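Local coordinates for protein YCGM (Escherichia coli, PDB 1NR9) that is of unknown function but belongs to the fumarylacetoacetate hydrolase (FAH) family, binds a magnesium ion and is found as an assembly of two chains, at residues V69-E74 against Q158-T163; A76-A81 against G187-T192; D108-M113 against E121-F126. One frame throughout, in Å; residues are numbered along the deposited sequence.

Interaction 1. Residues V69-E74 against Q158-T163. With MG (magnesium ion), chain E.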
loop_
_atom_site.group_PDB
_atom_site.type_symbol
_atom_site.label_atom_id
_atom_site.label_comp_id
_atom_site.label_asym_id
_atom_site.label_seq_id
_atom_site.Cartn_x
_atom_site.Cartn_y
_atom_site.Cartn_z
ATOM N N VAL A 69 12.972 -0.294 15.787
ATOM C CA VAL A 69 11.760 0.340 15.295
ATOM C C VAL A 69 11.874 1.823 15.612
ATOM O O VAL A 69 11.977 2.189 16.779
ATOM C CB VAL A 69 10.519 -0.257 16.021
ATOM C CG1 VAL A 69 9.235 0.371 15.507
ATOM C CG2 VAL A 69 10.493 -1.766 15.813
ATOM N N HIS A 70 11.862 2.674 14.586
ATOM C CA HIS A 70 11.967 4.114 14.809
ATOM C C HIS A 70 10.647 4.863 14.804
ATOM O O HIS A 70 9.650 4.391 14.258
ATOM C CB HIS A 70 12.901 4.751 13.793
ATOM C CG HIS A 70 14.345 4.469 14.052
ATOM N ND1 HIS A 70 15.362 5.177 13.446
ATOM C CD2 HIS A 70 14.944 3.535 14.828
ATOM C CE1 HIS A 70 16.526 4.690 13.836
ATOM N NE2 HIS A 70 16.301 3.693 14.674
ATOM N N HIS A 71 10.648 6.034 15.435
ATOM C CA HIS A 71 9.456 6.864 15.505
ATOM C C HIS A 71 9.666 8.110 14.649
ATOM O O HIS A 71 10.773 8.644 14.569
ATOM C CB HIS A 71 9.171 7.286 16.952
ATOM C CG HIS A 71 10.316 7.991 17.609
ATOM N ND1 HIS A 71 11.174 7.362 18.487
ATOM C CD2 HIS A 71 10.786 9.255 17.468
ATOM C CE1 HIS A 71 12.122 8.205 18.856
ATOM N NE2 HIS A 71 11.910 9.361 18.251
ATOM N N GLU A 72 8.603 8.551 13.990
ATOM C CA GLU A 72 8.656 9.746 13.174
ATOM C C GLU A 72 7.356 10.477 13.439
ATOM O O GLU A 72 6.311 10.068 12.937
ATOM C CB GLU A 72 8.727 9.410 11.678
ATOM C CG GLU A 72 10.014 8.760 11.183
ATOM C CD GLU A 72 10.072 8.685 9.654
ATOM O OE1 GLU A 72 11.064 8.144 9.111
ATOM O OE2 GLU A 72 9.122 9.175 8.998
ATOM N N VAL A 73 7.386 11.529 14.246
ATOM C CA VAL A 73 6.150 12.267 14.482
ATOM C C VAL A 73 5.909 13.026 13.184
ATOM O O VAL A 73 6.859 13.513 12.565
ATOM C CB VAL A 73 6.269 13.271 15.665
ATOM C CG1 VAL A 73 7.278 14.350 15.346
ATOM C CG2 VAL A 73 4.894 13.874 15.968
ATOM N N GLU A 74 4.652 13.098 12.758
ATOM C CA GLU A 74 4.323 13.780 11.517
ATOM C C GLU A 74 2.908 14.360 11.557
ATOM O O GLU A 74 2.041 13.889 12.308
ATOM C CB GLU A 74 4.440 12.802 10.321
ATOM C CG GLU A 74 5.784 12.021 10.203
ATOM C CD GLU A 74 5.988 11.345 8.837
ATOM O OE1 GLU A 74 5.176 11.594 7.917
ATOM O OE2 GLU A 74 6.969 10.571 8.671
ATOM N N GLN A 158 12.485 15.033 25.238
ATOM C CA GLN A 158 11.987 15.433 23.927
ATOM C C GLN A 158 13.003 15.022 22.871
ATOM O O GLN A 158 14.177 15.345 22.986
ATOM C CB GLN A 158 11.767 16.942 23.872
ATOM C CG GLN A 158 10.974 17.369 22.659
ATOM C CD GLN A 158 10.694 18.853 22.633
ATOM O OE1 GLN A 158 11.609 19.672 22.523
ATOM N NE2 GLN A 158 9.420 19.211 22.732
ATOM N N ARG A 159 12.568 14.305 21.843
ATOM C CA ARG A 159 13.508 13.869 20.820
ATOM C C ARG A 159 13.258 14.489 19.468
ATOM O O ARG A 159 14.140 14.506 18.611
ATOM C CB ARG A 159 13.486 12.358 20.708
ATOM C CG ARG A 159 14.002 11.699 21.949
ATOM C CD ARG A 159 14.110 10.234 21.739
ATOM N NE ARG A 159 14.559 9.555 22.942
ATOM C CZ ARG A 159 14.614 8.232 23.044
ATOM N NH1 ARG A 159 14.241 7.482 22.004
ATOM N NH2 ARG A 159 15.047 7.668 24.172
ATOM N N GLN A 160 12.048 14.993 19.276
ATOM C CA GLN A 160 11.691 15.635 18.030
ATOM C C GLN A 160 10.945 16.915 18.339
ATOM O O GLN A 160 10.035 16.939 19.171
ATOM C CB GLN A 160 10.854 14.699 17.154
ATOM C CG GLN A 160 11.682 13.579 16.514
ATOM C CD GLN A 160 10.945 12.862 15.395
ATOM O OE1 GLN A 160 10.218 11.898 15.626
ATOM N NE2 GLN A 160 11.121 13.347 14.173
ATOM N N GLN A 161 11.373 17.984 17.679
ATOM C CA GLN A 161 10.792 19.302 17.841
ATOM C C GLN A 161 11.025 20.023 16.526
ATOM O O GLN A 161 12.130 19.994 15.988
ATOM C CB GLN A 161 11.489 20.045 18.981
ATOM C CG GLN A 161 11.362 21.560 18.928
ATOM C CD GLN A 161 9.924 22.036 18.982
ATOM O OE1 GLN A 161 9.193 21.722 19.922
ATOM N NE2 GLN A 161 9.512 22.802 17.976
ATOM N N GLY A 162 9.978 20.650 16.004
ATOM C CA GLY A 162 10.080 21.373 14.753
ATOM C C GLY A 162 8.749 22.033 14.470
ATOM O O GLY A 162 7.814 21.910 15.266
ATOM N N THR A 163 8.657 22.734 13.344
ATOM C CA THR A 163 7.418 23.405 12.949
ATOM C C THR A 163 7.075 23.025 11.506
ATOM O O THR A 163 7.941 22.613 10.727
ATOM C CB THR A 163 7.555 24.946 13.035
ATOM O OG1 THR A 163 6.316 25.566 12.676
ATOM C CG2 THR A 163 8.631 25.434 12.092
HETATM MG MG MG E . 8.990 9.323 6.616
HETATM O O HOH W 1 6.537 9.936 6.470
#

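Interaction 2. Residues A76-A81 against G187-T192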
loop_
_atom_site.group_PDB
_atom_site.type_symbol
_atom_site.label_atom_id
_atom_site.label_comp_id
_atom_site.label_asym_id
_atom_site.label_seq_id
_atom_site.Cartn_x
_atom_site.Cartn_y
_atom_site.Cartn_z
ATOM N N ALA A 76 -0.657 14.793 10.140
ATOM C CA ALA A 76 -1.564 13.964 9.359
ATOM C C ALA A 76 -2.725 14.763 8.819
ATOM O O ALA A 76 -3.446 15.424 9.575
ATOM C CB ALA A 76 -2.088 12.821 10.210
ATOM N N VAL A 77 -2.912 14.688 7.506
ATOM C CA VAL A 77 -3.998 15.398 6.845
ATOM C C VAL A 77 -5.015 14.349 6.413
ATOM O O VAL A 77 -4.660 13.353 5.769
ATOM C CB VAL A 77 -3.482 16.171 5.601
ATOM C CG1 VAL A 77 -4.600 17.019 5.000
ATOM C CG2 VAL A 77 -2.298 17.045 5.982
ATOM N N LEU A 78 -6.272 14.569 6.794
ATOM C CA LEU A 78 -7.371 13.662 6.466
ATOM C C LEU A 78 -8.140 14.161 5.241
ATOM O O LEU A 78 -8.779 15.207 5.309
ATOM C CB LEU A 78 -8.328 13.569 7.651
ATOM C CG LEU A 78 -9.631 12.813 7.357
ATOM C CD1 LEU A 78 -9.297 11.348 7.074
ATOM C CD2 LEU A 78 -10.595 12.930 8.533
ATOM N N ILE A 79 -8.085 13.421 4.132
ATOM C CA ILE A 79 -8.790 13.828 2.915
ATOM C C ILE A 79 -10.319 13.626 3.012
ATOM O O ILE A 79 -10.794 12.555 3.389
ATOM C CB ILE A 79 -8.261 13.073 1.676
ATOM C CG1 ILE A 79 -6.916 13.648 1.209
ATOM C CG2 ILE A 79 -9.229 13.259 0.526
ATOM C CD1 ILE A 79 -5.820 13.592 2.207
ATOM N N GLY A 80 -11.082 14.654 2.648
ATOM C CA GLY A 80 -12.527 14.558 2.739
ATOM C C GLY A 80 -13.276 14.292 1.446
ATOM O O GLY A 80 -14.467 13.964 1.466
ATOM N N ALA A 81 -12.586 14.433 0.322
ATOM C CA ALA A 81 -13.195 14.208 -0.987
ATOM C C ALA A 81 -12.125 13.676 -1.920
ATOM O O ALA A 81 -10.934 13.837 -1.661
ATOM C CB ALA A 81 -13.770 15.499 -1.527
ATOM N N GLY A 187 -11.427 9.794 3.220
ATOM C CA GLY A 187 -11.187 8.784 4.227
ATOM C C GLY A 187 -9.708 8.448 4.286
ATOM O O GLY A 187 -9.239 7.927 5.291
ATOM N N ASP A 188 -8.975 8.740 3.214
ATOM C CA ASP A 188 -7.539 8.471 3.174
ATOM C C ASP A 188 -6.803 9.484 4.029
ATOM O O ASP A 188 -7.288 10.585 4.256
ATOM C CB ASP A 188 -6.976 8.568 1.747
ATOM C CG ASP A 188 -7.251 7.333 0.914
ATOM O OD1 ASP A 188 -7.398 6.229 1.491
ATOM O OD2 ASP A 188 -7.299 7.464 -0.327
ATOM N N VAL A 189 -5.612 9.115 4.475
ATOM C CA VAL A 189 -4.807 9.990 5.296
ATOM C C VAL A 189 -3.490 10.257 4.588
ATOM O O VAL A 189 -3.017 9.427 3.817
ATOM C CB VAL A 189 -4.541 9.341 6.669
ATOM C CG1 VAL A 189 -3.539 10.172 7.474
ATOM C CG2 VAL A 189 -5.867 9.205 7.432
ATOM N N VAL A 190 -2.909 11.422 4.852
ATOM C CA VAL A 190 -1.635 11.816 4.255
ATOM C C VAL A 190 -0.600 12.236 5.318
ATOM O O VAL A 190 -0.839 13.175 6.084
ATOM C CB VAL A 190 -1.836 13.005 3.296
ATOM C CG1 VAL A 190 -0.494 13.471 2.753
ATOM C CG2 VAL A 190 -2.766 12.609 2.172
ATOM N N LEU A 191 0.537 11.542 5.371
ATOM C CA LEU A 191 1.591 11.891 6.328
ATOM C C LEU A 191 2.524 12.862 5.624
ATOM O O LEU A 191 3.008 12.580 4.536
ATOM C CB LEU A 191 2.382 10.656 6.779
ATOM C CG LEU A 191 1.616 9.599 7.572
ATOM C CD1 LEU A 191 2.630 8.705 8.318
ATOM C CD2 LEU A 191 0.657 10.275 8.545
ATOM N N THR A 192 2.798 13.997 6.252
ATOM C CA THR A 192 3.630 14.999 5.613
ATOM C C THR A 192 5.116 15.074 5.955
ATOM O O THR A 192 5.723 16.122 5.778
ATOM C CB THR A 192 3.025 16.386 5.833
ATOM O OG1 THR A 192 3.020 16.686 7.237
ATOM C CG2 THR A 192 1.599 16.419 5.323
#

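Interaction 3. Residues D108-M113 against E121-F126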
loop_
_atom_site.group_PDB
_atom_site.type_symbol
_atom_site.label_atom_id
_atom_site.label_comp_id
_atom_site.label_asym_id
_atom_site.label_seq_id
_atom_site.Cartn_x
_atom_site.Cartn_y
_atom_site.Cartn_z
ATOM N N ASP A 108 16.460 -1.012 10.302
ATOM C CA ASP A 108 17.372 -2.071 9.881
ATOM C C ASP A 108 16.909 -2.660 8.540
ATOM O O ASP A 108 17.669 -2.713 7.568
ATOM C CB ASP A 108 17.426 -3.159 10.957
ATOM C CG ASP A 108 18.131 -2.690 12.222
ATOM O OD1 ASP A 108 18.111 -1.470 12.482
ATOM O OD2 ASP A 108 18.695 -3.536 12.956
ATOM N N VAL A 109 15.648 -3.075 8.499
ATOM C CA VAL A 109 15.049 -3.651 7.304
ATOM C C VAL A 109 15.072 -2.709 6.109
ATOM O O VAL A 109 15.308 -3.137 4.975
ATOM C CB VAL A 109 13.591 -4.028 7.552
ATOM C CG1 VAL A 109 12.964 -4.513 6.255
ATOM C CG2 VAL A 109 13.501 -5.081 8.655
ATOM N N GLN A 110 14.807 -1.432 6.366
ATOM C CA GLN A 110 14.795 -0.434 5.307
ATOM C C GLN A 110 16.169 -0.306 4.671
ATOM O O GLN A 110 16.291 -0.231 3.446
ATOM C CB GLN A 110 14.380 0.922 5.855
ATOM C CG GLN A 110 13.603 1.745 4.858
ATOM C CD GLN A 110 13.733 3.219 5.107
ATOM O OE1 GLN A 110 13.715 3.669 6.250
ATOM N NE2 GLN A 110 13.856 3.994 4.032
ATOM N N GLY A 111 17.201 -0.261 5.514
ATOM C CA GLY A 111 18.562 -0.153 5.017
ATOM C C GLY A 111 18.829 -1.283 4.037
ATOM O O GLY A 111 19.367 -1.067 2.955
ATOM N N LYS A 112 18.446 -2.499 4.406
ATOM C CA LYS A 112 18.659 -3.622 3.518
ATOM C C LYS A 112 17.900 -3.362 2.216
ATOM O O LYS A 112 18.426 -3.602 1.127
ATOM C CB LYS A 112 18.190 -4.909 4.183
ATOM C CG LYS A 112 18.911 -5.205 5.487
ATOM C CD LYS A 112 18.465 -6.537 6.083
ATOM C CE LYS A 112 19.161 -6.831 7.404
ATOM N NZ LYS A 112 18.671 -8.102 8.011
HETATM N N MSE A 113 16.676 -2.843 2.331
HETATM C CA MSE A 113 15.851 -2.541 1.160
HETATM C C MSE A 113 16.508 -1.490 0.253
HETATM O O MSE A 113 16.671 -1.723 -0.944
HETATM C CB MSE A 113 14.457 -2.060 1.593
HETATM C CG MSE A 113 13.666 -3.050 2.469
HETATM SE SE MSE A 113 13.144 -4.777 1.669
HETATM C CE MSE A 113 14.626 -5.873 2.289
ATOM N N GLU A 121 7.642 -1.720 1.653
ATOM C CA GLU A 121 6.547 -2.238 2.460
ATOM C C GLU A 121 6.953 -2.986 3.737
ATOM O O GLU A 121 6.294 -2.842 4.776
ATOM C CB GLU A 121 5.607 -3.099 1.595
ATOM C CG GLU A 121 4.677 -2.274 0.672
ATOM C CD GLU A 121 5.385 -1.690 -0.559
ATOM O OE1 GLU A 121 6.582 -1.337 -0.455
ATOM O OE2 GLU A 121 4.745 -1.575 -1.628
ATOM N N LYS A 122 8.035 -3.757 3.683
ATOM C CA LYS A 122 8.450 -4.496 4.866
ATOM C C LYS A 122 8.868 -3.569 5.992
ATOM O O LYS A 122 8.568 -3.818 7.155
ATOM C CB LYS A 122 9.604 -5.440 4.541
ATOM C CG LYS A 122 9.200 -6.661 3.754
ATOM C CD LYS A 122 10.414 -7.524 3.478
ATOM C CE LYS A 122 10.072 -8.730 2.617
ATOM N NZ LYS A 122 11.297 -9.539 2.335
ATOM N N ALA A 123 9.548 -2.487 5.640
ATOM C CA ALA A 123 10.037 -1.544 6.631
ATOM C C ALA A 123 9.056 -0.445 6.996
ATOM O O ALA A 123 9.090 0.065 8.115
ATOM C CB ALA A 123 11.338 -0.914 6.132
ATOM N N LYS A 124 8.186 -0.075 6.060
ATOM C CA LYS A 124 7.235 1.011 6.286
ATOM C C LYS A 124 5.758 0.635 6.334
ATOM O O LYS A 124 4.917 1.479 6.671
ATOM C CB LYS A 124 7.416 2.082 5.204
ATOM C CG LYS A 124 8.657 2.953 5.346
ATOM C CD LYS A 124 8.468 4.034 6.393
ATOM C CE LYS A 124 9.638 4.993 6.385
ATOM N NZ LYS A 124 9.444 6.147 7.317
ATOM N N ALA A 125 5.415 -0.606 6.008
ATOM C CA ALA A 125 3.998 -0.937 5.996
ATOM C C ALA A 125 3.525 -2.057 6.899
ATOM O O ALA A 125 2.369 -2.465 6.800
ATOM C CB ALA A 125 3.551 -1.213 4.557
ATOM N N PHE A 126 4.396 -2.555 7.776
ATOM C CA PHE A 126 4.010 -3.650 8.676
ATOM C C PHE A 126 2.780 -3.282 9.509
ATOM O O PHE A 126 2.355 -2.126 9.520
ATOM C CB PHE A 126 5.182 -4.052 9.595
ATOM C CG PHE A 126 5.735 -2.921 10.414
ATOM C CD1 PHE A 126 6.755 -2.116 9.915
ATOM C CD2 PHE A 126 5.213 -2.644 11.675
ATOM C CE1 PHE A 126 7.250 -1.038 10.666
ATOM C CE2 PHE A 126 5.697 -1.577 12.426
ATOM C CZ PHE A 126 6.719 -0.769 11.922
#

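Interaction 1. Residues V69-E74 against Q158-T163
Q160 reaches across to the backbone of V73, and this gives the single hydrogen bond between the two segments: V73 N donates to Q160 OE1 at 3.2 Å, nearly straight at 166°. The donor stands 35° off the plane of the carboxamide. Glutamine suits this place because its other end is also used: NE2 binds T194 OG1, and that hydroxyl is bonded to V73 O as well. The buried amide therefore has partners at both ends.

The other contacts are not hydrogen bonds. Q160 OE1 lies in the plane of the H71 ring, 3.3 Å off its edge at CD2. On the other side of NE2, H71 CE1 meets R159 NH1 at 3.9 Å, the side chains crossing at about a right angle. A flat ring fits here, packing also on L152 and V154, and compact V73 brings CG1 to 3.8 Å from Q160 OE1. R159 and Q160 both reach this side thanks to a classic beta bulge opposite L152.

E72 turns away from strand 157-163. Its extended chain brings OE2 to 2.4 Å from the magnesium ion, while OE1 forms a salt bridge with K124. With D103 and a water, E72 makes up the carboxylate-lined metal site of this FAH-family fold.

Interaction 2. Residues A76-A81 against G187-T192
Strands 76-79 and 189-191 run antiparallel, 4.6 Å apart at closest approach and 156° between their directions, with V77 and V190 as the hydrogen-bonded pair and A76-L191 and L78-V189 as non-hydrogen-bonded pairs. They are neighbours in the mixed beta sheet of this FAH-family fold. V77 N gives a nearly linear bond to V190 O at 2.9 Å, and V190 N returns one to V77 O. Ahead of strand 189-191 the bonding continues, with I79 N bonded to D188 O and G187 N to I79 O. G187 has a positive phi of 102°, a backbone conformation that glycine adopts easily.

The face of A76, L78, V189 and L191 carries only apolar side chains; F135, V21 and C23 pack on it, and H6 touches L78 and V189. The small A76 leaves its CB 4.1 Å from both V189 CG1 and L191 CD2, and L78 CD1 meets V189 CG2. Branched V77 and V190 suit extended backbone; they occupy the other face, where I171, I175 and M178 of helix 171-178 cover them.

Polar side chains flank this core. D188 OD2 takes K185 N and a salt bridge from K20, and T192 OG1 binds L75 O. That hydroxyl sits between the backbone N and carbonyl carbon (chi1 63°), which leaves the methyl CG2 to lie 4.0 Å from V77 CG2.

Interaction 3. Residues D108-M113 against E121-F126
K122 comes up to V109 at its root, CB resting 3.9 Å from V109 CG1, with the two side chains crossing at about a right angle. From there its chain runs fully extended past M113, a selenomethionine in this model, whose SE lies 4.3 Å from K122 CD. A long lysine fits because its methylenes supply the apolar flank here while NZ travels on to the second subunit, where it bonds to Y177 OH and P43 O of that chain.

A123 follows, at the closest point of the two backbones: its CA is 5.1 Å from the CA of Q110. Only a methyl group has to fit between the helices, and CB lies 3.6 Å from Q110 CB and 4.0 Å from V109 CG1. V109 directs CG1 at this spot because that methyl is anti to its backbone N (chi1 175°). The turn that carries A123 is closed by a bond from A125 N to E121 O.

The pair consists of two consecutive helices joined by a short loop, 107-116 and then 121-124, the second a single turn, close to the metal site of the FAH-family domain.

K124 touches the first helix lightly, its CE 4.3 Å from Q110 OE1, while Q110 also packs on W120. Two successive bends, chi1 -74° and chi2 -79°, turn the lysine before its chain straightens, and NZ bonds to OD2 of D103, a ligand of the magnesium ion.

Overall arrangement
Strand 69-79 links interactions 1 and 2: its first half faces the four-stranded sheet through 158-163, and its second half pairs with strand 189-191 in the mixed sheet. Their centres are 19 Å apart, on opposite sides of the chain's centre, and their segments alternate along the sequence, so the two loops they close overlap. E74 of interaction 1 packs on L191 of interaction 2. Interaction 3 is nested within both loops, its centre about 18 Å from interaction 1 and 23 Å from interaction 2. It meets interaction 1 where K124 touches E72, joining helix 121-124 to the break in strand 69-79 beside the magnesium ion, and K122 extends it to the second subunit.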